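Local coordinates for transcriptional activator PlcR protein (PDB 3U3W), which activates transcription as a virulence regulator, binding DNA in a complex with the quorum-sensing signal peptide PapR, at residues E192-D195 and V196-R199; K221-E224 and I225-I229; K97-N100 and E101-E105. All coordinates share one frame; numbering follows the deposited sequence.

Interaction 1: residues E192-D195 and V196-R199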
ATOM      1  N   GLU A 192       1.507  -8.148  -0.627  1.00 41.62           N
ATOM      2  CA  GLU A 192       2.772  -8.696  -0.162  1.00 36.56           C
ATOM      3  C   GLU A 192       3.005  -8.556   1.353  1.00 30.90           C
ATOM      4  O   GLU A 192       3.690  -9.391   1.956  1.00 23.37           O
ATOM      5  CB  GLU A 192       3.935  -8.157  -1.002  1.00 37.37           C
ATOM      6  CG  GLU A 192       3.700  -8.357  -2.500  1.00 48.39           C
ATOM      7  CD  GLU A 192       4.977  -8.538  -3.299  1.00 69.01           C
ATOM      8  OE1 GLU A 192       5.508  -9.679  -3.337  1.00 47.89           O
ATOM      9  OE2 GLU A 192       5.436  -7.542  -3.906  1.00 74.38           O
ATOM     10  N   GLU A 193       2.420  -7.533   1.971  1.00 28.20           N
ATOM     11  CA  GLU A 193       2.414  -7.471   3.434  1.00 32.32           C
ATOM     12  C   GLU A 193       1.755  -8.697   4.058  1.00 31.56           C
ATOM     13  O   GLU A 193       2.306  -9.281   4.988  1.00 23.09           O
ATOM     14  CB  GLU A 193       1.759  -6.203   3.952  1.00 29.44           C
ATOM     15  CG  GLU A 193       2.740  -5.047   4.139  1.00 41.63           C
ATOM     16  CD  GLU A 193       2.031  -3.712   4.309  1.00 80.75           C
ATOM     17  OE1 GLU A 193       0.838  -3.607   3.929  1.00 80.36           O
ATOM     18  OE2 GLU A 193       2.670  -2.768   4.827  1.00 95.12           O
ATOM     19  N   PHE A 194       0.597  -9.102   3.534  1.00 28.98           N
ATOM     20  CA  PHE A 194      -0.063 -10.301   4.042  1.00 36.37           C
ATOM     21  C   PHE A 194       0.793 -11.567   3.855  1.00 24.31           C
ATOM     22  O   PHE A 194       0.928 -12.369   4.770  1.00 26.60           O
ATOM     23  CB  PHE A 194      -1.458 -10.492   3.436  1.00 29.73           C
ATOM     24  CG  PHE A 194      -2.226 -11.626   4.058  1.00 26.67           C
ATOM     25  CD1 PHE A 194      -2.407 -11.686   5.436  1.00 25.56           C
ATOM     26  CD2 PHE A 194      -2.756 -12.640   3.270  1.00 35.17           C
ATOM     27  CE1 PHE A 194      -3.104 -12.731   6.008  1.00 26.10           C
ATOM     28  CE2 PHE A 194      -3.458 -13.702   3.834  1.00 22.33           C
ATOM     29  CZ  PHE A 194      -3.633 -13.749   5.196  1.00 27.13           C
ATOM     30  N   ASP A 195       1.362 -11.718   2.667  1.00 20.32           N
ATOM     31  CA  ASP A 195       2.310 -12.778   2.350  1.00 23.54           C
ATOM     32  C   ASP A 195       3.397 -12.858   3.424  1.00 30.99           C
ATOM     33  O   ASP A 195       3.750 -13.946   3.887  1.00 27.13           O
ATOM     34  CB  ASP A 195       2.947 -12.473   0.986  1.00 26.04           C
ATOM     35  CG  ASP A 195       3.529 -13.708   0.290  1.00 55.55           C
ATOM     36  OD1 ASP A 195       2.901 -14.182  -0.683  1.00 72.87           O
ATOM     37  OD2 ASP A 195       4.618 -14.188   0.686  1.00 42.91           O
ATOM     38  N   VAL A 196       3.933 -11.703   3.818  1.00 22.25           N
ATOM     39  CA  VAL A 196       4.993 -11.675   4.809  1.00 20.53           C
ATOM     40  C   VAL A 196       4.460 -12.174   6.145  1.00 29.40           C
ATOM     41  O   VAL A 196       5.139 -12.899   6.876  1.00 28.48           O
ATOM     42  CB  VAL A 196       5.581 -10.250   4.998  1.00 30.54           C
ATOM     43  CG1 VAL A 196       6.422 -10.176   6.250  1.00 18.63           C
ATOM     44  CG2 VAL A 196       6.398  -9.843   3.794  1.00 23.36           C
ATOM     45  N   LYS A 197       3.239 -11.768   6.468  1.00 21.22           N
ATOM     46  CA  LYS A 197       2.658 -12.135   7.726  1.00 20.44           C
ATOM     47  C   LYS A 197       2.402 -13.658   7.789  1.00 29.06           C
ATOM     48  O   LYS A 197       2.727 -14.305   8.788  1.00 18.88           O
ATOM     49  CB  LYS A 197       1.363 -11.357   7.953  1.00 24.36           C
ATOM     50  CG  LYS A 197       0.601 -11.856   9.161  1.00 26.48           C
ATOM     51  CD  LYS A 197      -0.798 -11.282   9.232  1.00 25.69           C
ATOM     52  CE  LYS A 197      -0.776  -9.829   9.666  1.00 35.10           C
ATOM     53  NZ  LYS A 197      -2.152  -9.305   9.834  1.00 45.49           N
ATOM     54  N   VAL A 198       1.811 -14.210   6.728  1.00 18.44           N
ATOM     55  CA  VAL A 198       1.568 -15.653   6.653  1.00 23.04           C
ATOM     56  C   VAL A 198       2.867 -16.443   6.738  1.00 27.83           C
ATOM     57  O   VAL A 198       2.934 -17.441   7.450  1.00 30.28           O
ATOM     58  CB  VAL A 198       0.824 -16.086   5.357  1.00 26.40           C
ATOM     59  CG1 VAL A 198       0.597 -17.603   5.362  1.00 21.83           C
ATOM     60  CG2 VAL A 198      -0.489 -15.357   5.218  1.00 19.79           C
ATOM     61  N   ARG A 199       3.901 -16.016   6.015  1.00 25.59           N
ATOM     62  CA  ARG A 199       5.183 -16.725   6.098  1.00 23.37           C
ATOM     63  C   ARG A 199       5.760 -16.702   7.506  1.00 28.15           C
ATOM     64  O   ARG A 199       6.392 -17.667   7.953  1.00 26.12           O
ATOM     65  CB  ARG A 199       6.203 -16.205   5.091  1.00 21.85           C
ATOM     66  CG  ARG A 199       5.823 -16.495   3.663  1.00 27.11           C
ATOM     67  CD  ARG A 199       6.959 -16.192   2.692  1.00 27.95           C
ATOM     68  NE  ARG A 199       6.493 -16.413   1.325  1.00 31.44           N
ATOM     69  CZ  ARG A 199       6.518 -17.587   0.701  1.00 40.97           C
ATOM     70  NH1 ARG A 199       7.015 -18.673   1.305  1.00 33.64           N
ATOM     71  NH2 ARG A 199       6.043 -17.679  -0.534  1.00 38.07           N
TER
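Glu192 to Asp195 and Val196 to Arg199 are the first two turns of helix 192-208, and each carbonyl of the first turn takes the amide four residues on. The bond from Val198 N to Phe194 O is the straightest, 2.8 Å long with an N-H...O angle of 171°, while those to Glu192 O and Glu193 O are more bent. Asp195 O receives Arg199 N at 3.0 Å.

On the buried side, Phe194 and Val198 meet one turn apart. CG of Phe194 lies anti to the backbone N (chi1 -173°), which carries the ring forward along the helix, against Val198. The CG2 methyl of Val198 sits over one face in a CH-pi contact, 3.7 Å from the ring centroid and closest to CZ, at 3.5 Å. Lys197 CD comes up obliquely to ring atom CD1 of Phe194 at 4.1 Å. The same ring meets Tyr156 edge-to-face, and helix 171-187 packs on Val198 through Ile181 and Leu182.

Round the helix, Asp195 and Arg199 run side by side in the same direction. Arg199, extended from CG to NE, gives NE to Asp195 OD2 at 3.0 Å in a salt bridge. NE lies nearly on the extension of the C-O bond, but its N-H is bent off the line, and the two flat groups are turned 36° apart. NH1 of Arg199 is hydrogen-bonded to Gln218 OE1, so two partners help to fix the rotation of the guanidinium.

Lys197 carries its amine off to a salt bridge with the backbone of the bound peptide, consistent with a part in recognising the signal. The chemistry is thus split round the helix: an aromatic-aliphatic pair faces the core, an ion pair faces helix 212-228, and a lysine reaches the ligand.

Interaction 2: residues K221-E224 and I225-I229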
ATOM      1  N   LYS A 221      12.905 -15.747   3.341  1.00 24.30           N
ATOM      2  CA  LYS A 221      12.032 -15.362   2.250  1.00 24.25           C
ATOM      3  C   LYS A 221      11.210 -14.125   2.664  1.00 26.35           C
ATOM      4  O   LYS A 221      11.108 -13.156   1.916  1.00 27.23           O
ATOM      5  CB  LYS A 221      11.102 -16.521   1.878  1.00 29.18           C
ATOM      6  CG  LYS A 221      10.414 -16.360   0.543  1.00 30.70           C
ATOM      7  CD  LYS A 221      11.037 -17.273  -0.501  1.00 61.97           C
ATOM      8  CE  LYS A 221      12.566 -17.130  -0.537  1.00 63.96           C
ATOM      9  NZ  LYS A 221      13.173 -17.615  -1.824  1.00 65.48           N
ATOM     10  N   ALA A 222      10.641 -14.151   3.867  1.00 23.21           N
ATOM     11  CA  ALA A 222       9.790 -13.056   4.307  1.00 24.48           C
ATOM     12  C   ALA A 222      10.602 -11.753   4.554  1.00 22.58           C
ATOM     13  O   ALA A 222      10.170 -10.677   4.175  1.00 25.51           O
ATOM     14  CB  ALA A 222       8.946 -13.471   5.522  1.00 13.38           C
ATOM     15  N   ILE A 223      11.788 -11.873   5.136  1.00 22.65           N
ATOM     16  CA  ILE A 223      12.719 -10.750   5.261  1.00 24.57           C
ATOM     17  C   ILE A 223      13.067 -10.127   3.909  1.00 30.65           C
ATOM     18  O   ILE A 223      13.108  -8.903   3.783  1.00 27.79           O
ATOM     19  CB  ILE A 223      14.021 -11.179   5.988  1.00 24.49           C
ATOM     20  CG1 ILE A 223      13.684 -11.628   7.421  1.00 22.22           C
ATOM     21  CG2 ILE A 223      15.090 -10.065   5.923  1.00 19.60           C
ATOM     22  CD1 ILE A 223      14.894 -11.828   8.346  1.00 22.19           C
ATOM     23  N   GLU A 224      13.309 -10.965   2.904  0.53 30.17           N
ATOM     24  CA  GLU A 224      13.594 -10.473   1.557  0.53 27.62           C
ATOM     25  C   GLU A 224      12.409  -9.681   1.008  0.53 30.33           C
ATOM     26  O   GLU A 224      12.577  -8.570   0.493  0.53 31.34           O
ATOM     27  CB  GLU A 224      13.950 -11.623   0.609  0.53 29.97           C
ATOM     28  CG  GLU A 224      14.049 -11.225  -0.859  0.53 31.82           C
ATOM     29  CD  GLU A 224      13.564 -12.327  -1.806  0.53 55.80           C
ATOM     30  OE1 GLU A 224      14.147 -13.433  -1.789  0.53 51.18           O
ATOM     31  OE2 GLU A 224      12.592 -12.088  -2.565  0.53 57.68           O
ATOM     32  N   ILE A 225      11.214 -10.253   1.115  1.00 26.43           N
ATOM     33  CA  ILE A 225      10.007  -9.568   0.665  1.00 31.81           C
ATOM     34  C   ILE A 225       9.808  -8.244   1.400  1.00 26.43           C
ATOM     35  O   ILE A 225       9.413  -7.250   0.803  1.00 30.18           O
ATOM     36  CB  ILE A 225       8.747 -10.432   0.838  1.00 29.95           C
ATOM     37  CG1 ILE A 225       8.884 -11.718   0.010  1.00 33.08           C
ATOM     38  CG2 ILE A 225       7.496  -9.648   0.416  1.00 18.97           C
ATOM     39  CD1 ILE A 225       7.814 -12.737   0.297  1.00 29.54           C
ATOM     40  N   SER A 226      10.087  -8.242   2.696  1.00 26.39           N
ATOM     41  CA  SER A 226       9.940  -7.043   3.506  1.00 33.93           C
ATOM     42  C   SER A 226      10.878  -5.923   3.044  1.00 33.10           C
ATOM     43  O   SER A 226      10.443  -4.789   2.875  1.00 27.37           O
ATOM     44  CB  SER A 226      10.183  -7.352   4.981  1.00 28.53           C
ATOM     45  OG  SER A 226       9.128  -8.131   5.498  1.00 35.22           O
ATOM     46  N   CYS A 227      12.158  -6.238   2.852  1.00 25.88           N
ATOM     47  CA  CYS A 227      13.110  -5.233   2.365  1.00 34.79           C
ATOM     48  C   CYS A 227      12.781  -4.687   0.966  1.00 30.25           C
ATOM     49  O   CYS A 227      12.892  -3.494   0.718  1.00 36.45           O
ATOM     50  CB  CYS A 227      14.539  -5.761   2.427  1.00 21.44           C
ATOM     51  SG  CYS A 227      15.048  -6.089   4.123  1.00 39.94           S
ATOM     52  N   ARG A 228      12.338  -5.558   0.077  1.00 29.98           N
ATOM     53  CA  ARG A 228      11.981  -5.156  -1.273  1.00 31.92           C
ATOM     54  C   ARG A 228      10.781  -4.217  -1.309  1.00 28.70           C
ATOM     55  O   ARG A 228      10.713  -3.330  -2.158  1.00 34.26           O
ATOM     56  CB  ARG A 228      11.727  -6.385  -2.162  1.00 29.64           C
ATOM     57  CG  ARG A 228      11.109  -6.037  -3.502  1.00 33.86           C
ATOM     58  CD  ARG A 228      11.175  -7.202  -4.494  1.00 43.23           C
ATOM     59  NE  ARG A 228      10.519  -8.399  -3.988  1.00 44.12           N
ATOM     60  CZ  ARG A 228       9.202  -8.548  -3.916  1.00 39.65           C
ATOM     61  NH1 ARG A 228       8.401  -7.573  -4.326  1.00 42.31           N
ATOM     62  NH2 ARG A 228       8.685  -9.673  -3.437  1.00 41.43           N
ATOM     63  N   ILE A 229       9.824  -4.416  -0.411  1.00 24.25           N
ATOM     64  CA  ILE A 229       8.654  -3.527  -0.381  1.00 26.47           C
ATOM     65  C   ILE A 229       8.793  -2.417   0.675  1.00 27.34           C
ATOM     66  O   ILE A 229       7.880  -1.651   0.904  1.00 23.97           O
ATOM     67  CB  ILE A 229       7.326  -4.312  -0.201  1.00 24.73           C
ATOM     68  CG1 ILE A 229       7.184  -4.873   1.214  1.00 25.07           C
ATOM     69  CG2 ILE A 229       7.222  -5.441  -1.230  1.00 25.96           C
ATOM     70  CD1 ILE A 229       5.875  -5.633   1.412  1.00 24.77           C
TER
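The carboxylate of Glu224 and the guanidinium of Arg228 are the flat groups, one turn apart on the exposed side of helix 212-228. Glu224 OE2 stands at the guanidinium edge, near its plane, but 4.5 Å from Arg228 NE, too far for a salt bridge. Glu224 is deposited in two conformers, so even this approach is doubtful. The firm partner of Arg228 is Glu192, which NH1 grips in a salt bridge. A bend at chi3 (58°) turns the guanidinium out of the line of the arginine chain, and its NH2 is hydrogen-bonded as well.

The backbone keeps the regular helical bonds, with Ile225 N to Lys221 O and Cys227 N to Ile223 O both at 3.0 Å and Arg228 N closing on Glu224 O. This is the last stretch of a helix in the all-helical C-terminal domain, whose successive helices pack side by side, as in TPR-type folds; Ile225 faces Asp195 and Val196 of helix 192-208, while Ala222 and Ile223 meet Leu238 of helix 235-248.

Ala222 O takes Ser226 N at 2.9 Å. With OG turned beside its own backbone N (chi1 -70°), the serine also brings that hydroxyl within 3.1 Å of Ala222 O, although its proton has another acceptor within reach. Cys227 SG lies 4.4 Å from Ile223 CG2 in loose apolar contact, and the cysteine also packs on Leu270 of the second subunit.

Interaction 3: residues K97-N100 and E101-E105; sequences KVWN and ELKKE
Val98 O receives Leu102 N at 2.8 Å where helix 91-102 runs out, and the bonds to either side of it, Glu101 N to Lys97 O and Lys103 N to Trp99 O, are weak as the chain enters a type I beta turn from Leu102 to Glu105. Val98 and Leu102 lie alongside each other, CG1 against CD1 at 3.6 Å, and both pack on Tyr119 of helix 109-125.

Trp99 and Lys103 make the outer contact. CG of Lys103 takes the crowded position between its own N and carbonyl carbon (chi1 62°), which sends the chain back over the helix end until CD lies 3.7 Å from Trp99 NE1. A water in the plane of the indole accepts that N-H at 3.1 Å and a weak bond from Lys103 NZ.

From within the turn, Lys104 reaches back to Glu101 in a salt bridge of 3.1 Å, NZ approaching OE1 on its syn side, 34° out of the carboxylate plane. Glu101 OE2 pairs with Arg74 of helix 72-87. One carboxylate therefore serves two cations, which probably eases the closeness of Lys104 and Arg74 and keeps the glutamate ionised.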
ATOM      1  N   LYS A  97     -14.098  -2.165  21.873  1.00 35.22           N
ATOM      2  CA  LYS A  97     -14.372  -1.295  20.731  1.00 31.92           C
ATOM      3  C   LYS A  97     -15.300  -1.985  19.727  1.00 36.77           C
ATOM      4  O   LYS A  97     -16.316  -1.430  19.303  1.00 37.46           O
ATOM      5  CB  LYS A  97     -13.060  -0.873  20.063  1.00 36.51           C
ATOM      6  CG  LYS A  97     -13.224  -0.183  18.710  1.00 33.19           C
ATOM      7  CD  LYS A  97     -11.878   0.253  18.143  1.00 41.47           C
ATOM      8  CE  LYS A  97     -12.053   1.038  16.850  1.00 46.43           C
ATOM      9  NZ  LYS A  97     -12.834   2.297  17.080  1.00 40.60           N
ATOM     10  N   VAL A  98     -14.956  -3.211  19.367  1.00 33.02           N
ATOM     11  CA  VAL A  98     -15.721  -3.960  18.382  1.00 36.72           C
ATOM     12  C   VAL A  98     -17.090  -4.423  18.903  1.00 42.50           C
ATOM     13  O   VAL A  98     -18.077  -4.473  18.151  1.00 34.28           O
ATOM     14  CB  VAL A  98     -14.901  -5.164  17.890  1.00 35.24           C
ATOM     15  CG1 VAL A  98     -15.794  -6.209  17.255  1.00 26.93           C
ATOM     16  CG2 VAL A  98     -13.828  -4.688  16.931  1.00 32.45           C
ATOM     17  N   TRP A  99     -17.147  -4.776  20.187  1.00 39.14           N
ATOM     18  CA  TRP A  99     -18.422  -5.150  20.790  1.00 46.35           C
ATOM     19  C   TRP A  99     -19.436  -3.997  20.722  1.00 35.67           C
ATOM     20  O   TRP A  99     -20.597  -4.199  20.367  1.00 36.10           O
ATOM     21  CB  TRP A  99     -18.255  -5.643  22.234  1.00 44.28           C
ATOM     22  CG  TRP A  99     -19.571  -5.881  22.862  1.00 38.33           C
ATOM     23  CD1 TRP A  99     -20.167  -5.126  23.837  1.00 44.55           C
ATOM     24  CD2 TRP A  99     -20.518  -6.906  22.512  1.00 42.34           C
ATOM     25  NE1 TRP A  99     -21.414  -5.635  24.134  1.00 33.54           N
ATOM     26  CE2 TRP A  99     -21.652  -6.727  23.338  1.00 42.06           C
ATOM     27  CE3 TRP A  99     -20.508  -7.967  21.599  1.00 46.41           C
ATOM     28  CZ2 TRP A  99     -22.771  -7.570  23.270  1.00 41.82           C
ATOM     29  CZ3 TRP A  99     -21.622  -8.810  21.536  1.00 48.61           C
ATOM     30  CH2 TRP A  99     -22.738  -8.600  22.367  1.00 35.54           C
ATOM     31  N   ASN A 100     -18.985  -2.789  21.045  1.00 37.97           N
ATOM     32  CA  ASN A 100     -19.843  -1.604  20.937  1.00 48.68           C
ATOM     33  C   ASN A 100     -20.405  -1.405  19.545  1.00 43.50           C
ATOM     34  O   ASN A 100     -21.599  -1.173  19.376  1.00 47.59           O
ATOM     35  CB  ASN A 100     -19.118  -0.343  21.413  1.00 36.29           C
ATOM     36  CG  ASN A 100     -19.013  -0.288  22.929  1.00 65.75           C
ATOM     37  OD1 ASN A 100     -19.821  -0.902  23.635  1.00 60.73           O
ATOM     38  ND2 ASN A 100     -18.018   0.436  23.438  1.00 57.72           N
ATOM     39  N   GLU A 101     -19.539  -1.516  18.547  1.00 46.20           N
ATOM     40  CA  GLU A 101     -19.972  -1.401  17.171  1.00 40.99           C
ATOM     41  C   GLU A 101     -20.944  -2.519  16.799  1.00 44.65           C
ATOM     42  O   GLU A 101     -21.895  -2.311  16.044  1.00 49.55           O
ATOM     43  CB  GLU A 101     -18.761  -1.416  16.240  1.00 40.11           C
ATOM     44  CG  GLU A 101     -19.108  -1.109  14.801  1.00 43.24           C
ATOM     45  CD  GLU A 101     -19.550   0.338  14.615  1.00 57.31           C
ATOM     46  OE1 GLU A 101     -19.048   1.204  15.371  1.00 50.54           O
ATOM     47  OE2 GLU A 101     -20.399   0.600  13.726  1.00 43.92           O
ATOM     48  N   LEU A 102     -20.691  -3.711  17.324  1.00 46.21           N
ATOM     49  CA  LEU A 102     -21.481  -4.886  16.966  1.00 50.34           C
ATOM     50  C   LEU A 102     -22.922  -4.783  17.445  1.00 56.18           C
ATOM     51  O   LEU A 102     -23.833  -5.326  16.810  1.00 54.80           O
ATOM     52  CB  LEU A 102     -20.835  -6.164  17.522  1.00 37.06           C
ATOM     53  CG  LEU A 102     -19.828  -6.846  16.598  1.00 44.49           C
ATOM     54  CD1 LEU A 102     -18.964  -7.868  17.351  1.00 38.06           C
ATOM     55  CD2 LEU A 102     -20.587  -7.506  15.447  1.00 35.60           C
ATOM     56  N   LYS A 103     -23.128  -4.093  18.564  1.00 46.42           N
ATOM     57  CA  LYS A 103     -24.459  -4.051  19.160  1.00 69.19           C
ATOM     58  C   LYS A 103     -25.363  -2.971  18.551  1.00 68.51           C
ATOM     59  O   LYS A 103     -26.544  -2.878  18.889  1.00 71.91           O
ATOM     60  CB  LYS A 103     -24.387  -3.983  20.696  1.00 60.41           C
ATOM     61  CG  LYS A 103     -23.705  -2.763  21.259  1.00 60.86           C
ATOM     62  CD  LYS A 103     -23.493  -2.911  22.765  1.00 59.59           C
ATOM     63  CE  LYS A 103     -24.675  -3.627  23.431  1.00 72.96           C
ATOM     64  NZ  LYS A 103     -25.242  -2.882  24.604  1.00 52.24           N
ATOM     65  N   LYS A 104     -24.809  -2.174  17.638  1.00 60.11           N
ATOM     66  CA  LYS A 104     -25.620  -1.298  16.791  1.00 44.59           C
ATOM     67  C   LYS A 104     -26.446  -2.108  15.790  1.00 66.61           C
ATOM     68  O   LYS A 104     -27.394  -1.594  15.202  1.00 83.21           O
ATOM     69  CB  LYS A 104     -24.758  -0.286  16.038  1.00 41.91           C
ATOM     70  CG  LYS A 104     -23.983   0.678  16.924  1.00 52.23           C
ATOM     71  CD  LYS A 104     -23.198   1.677  16.065  1.00 53.34           C
ATOM     72  CE  LYS A 104     -22.182   2.468  16.892  1.00 58.63           C
ATOM     73  NZ  LYS A 104     -21.276   3.310  16.043  1.00 57.27           N
ATOM     74  N   GLU A 105     -26.079  -3.372  15.592  1.00 54.05           N
ATOM     75  CA  GLU A 105     -26.861  -4.278  14.758  1.00 62.96           C
ATOM     76  C   GLU A 105     -27.133  -3.769  13.335  1.00 76.96           C
ATOM     77  O   GLU A 105     -28.145  -4.130  12.736  1.00 82.69           O
ATOM     78  CB  GLU A 105     -28.192  -4.585  15.446  1.00 81.03           C
ATOM     79  CG  GLU A 105     -28.046  -5.151  16.845  1.00 90.85           C
ATOM     80  CD  GLU A 105     -27.427  -6.532  16.837  1.00 98.61           C
ATOM     81  OE1 GLU A 105     -27.553  -7.224  15.801  1.00 94.45           O
ATOM     82  OE2 GLU A 105     -26.813  -6.918  17.859  1.00 99.27           O
TER
HETATM   83  O   HOH W   1     -17.771   1.304  18.505  1.00 38.13           O
HETATM   84  O   HOH W   2     -22.844  -4.307  26.538  1.00 40.89           O

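How the interactions relate
Interactions 1 and 2 sit on consecutive helices, 192-208 and 212-228, with centres 9 Å apart, and touch directly. The salt bridge between them, Glu192 OE2 to Arg228 NH1 at 3.0 Å, joins the start of one helix to the end of the next, and Val196 CG2 packs on Ile225 CG2 at 3.6 Å. Interaction 3 lies apart in the same TPR-like C-terminal domain, its centre 29 Å from that of interaction 1 and 36 Å from that of interaction 2, across the chain's centre from the latter. Among the three, interaction 1 reaches the bound peptide. All stand well away from the DNA, interaction 3 coming nearest at about 28 Å between nearest atoms.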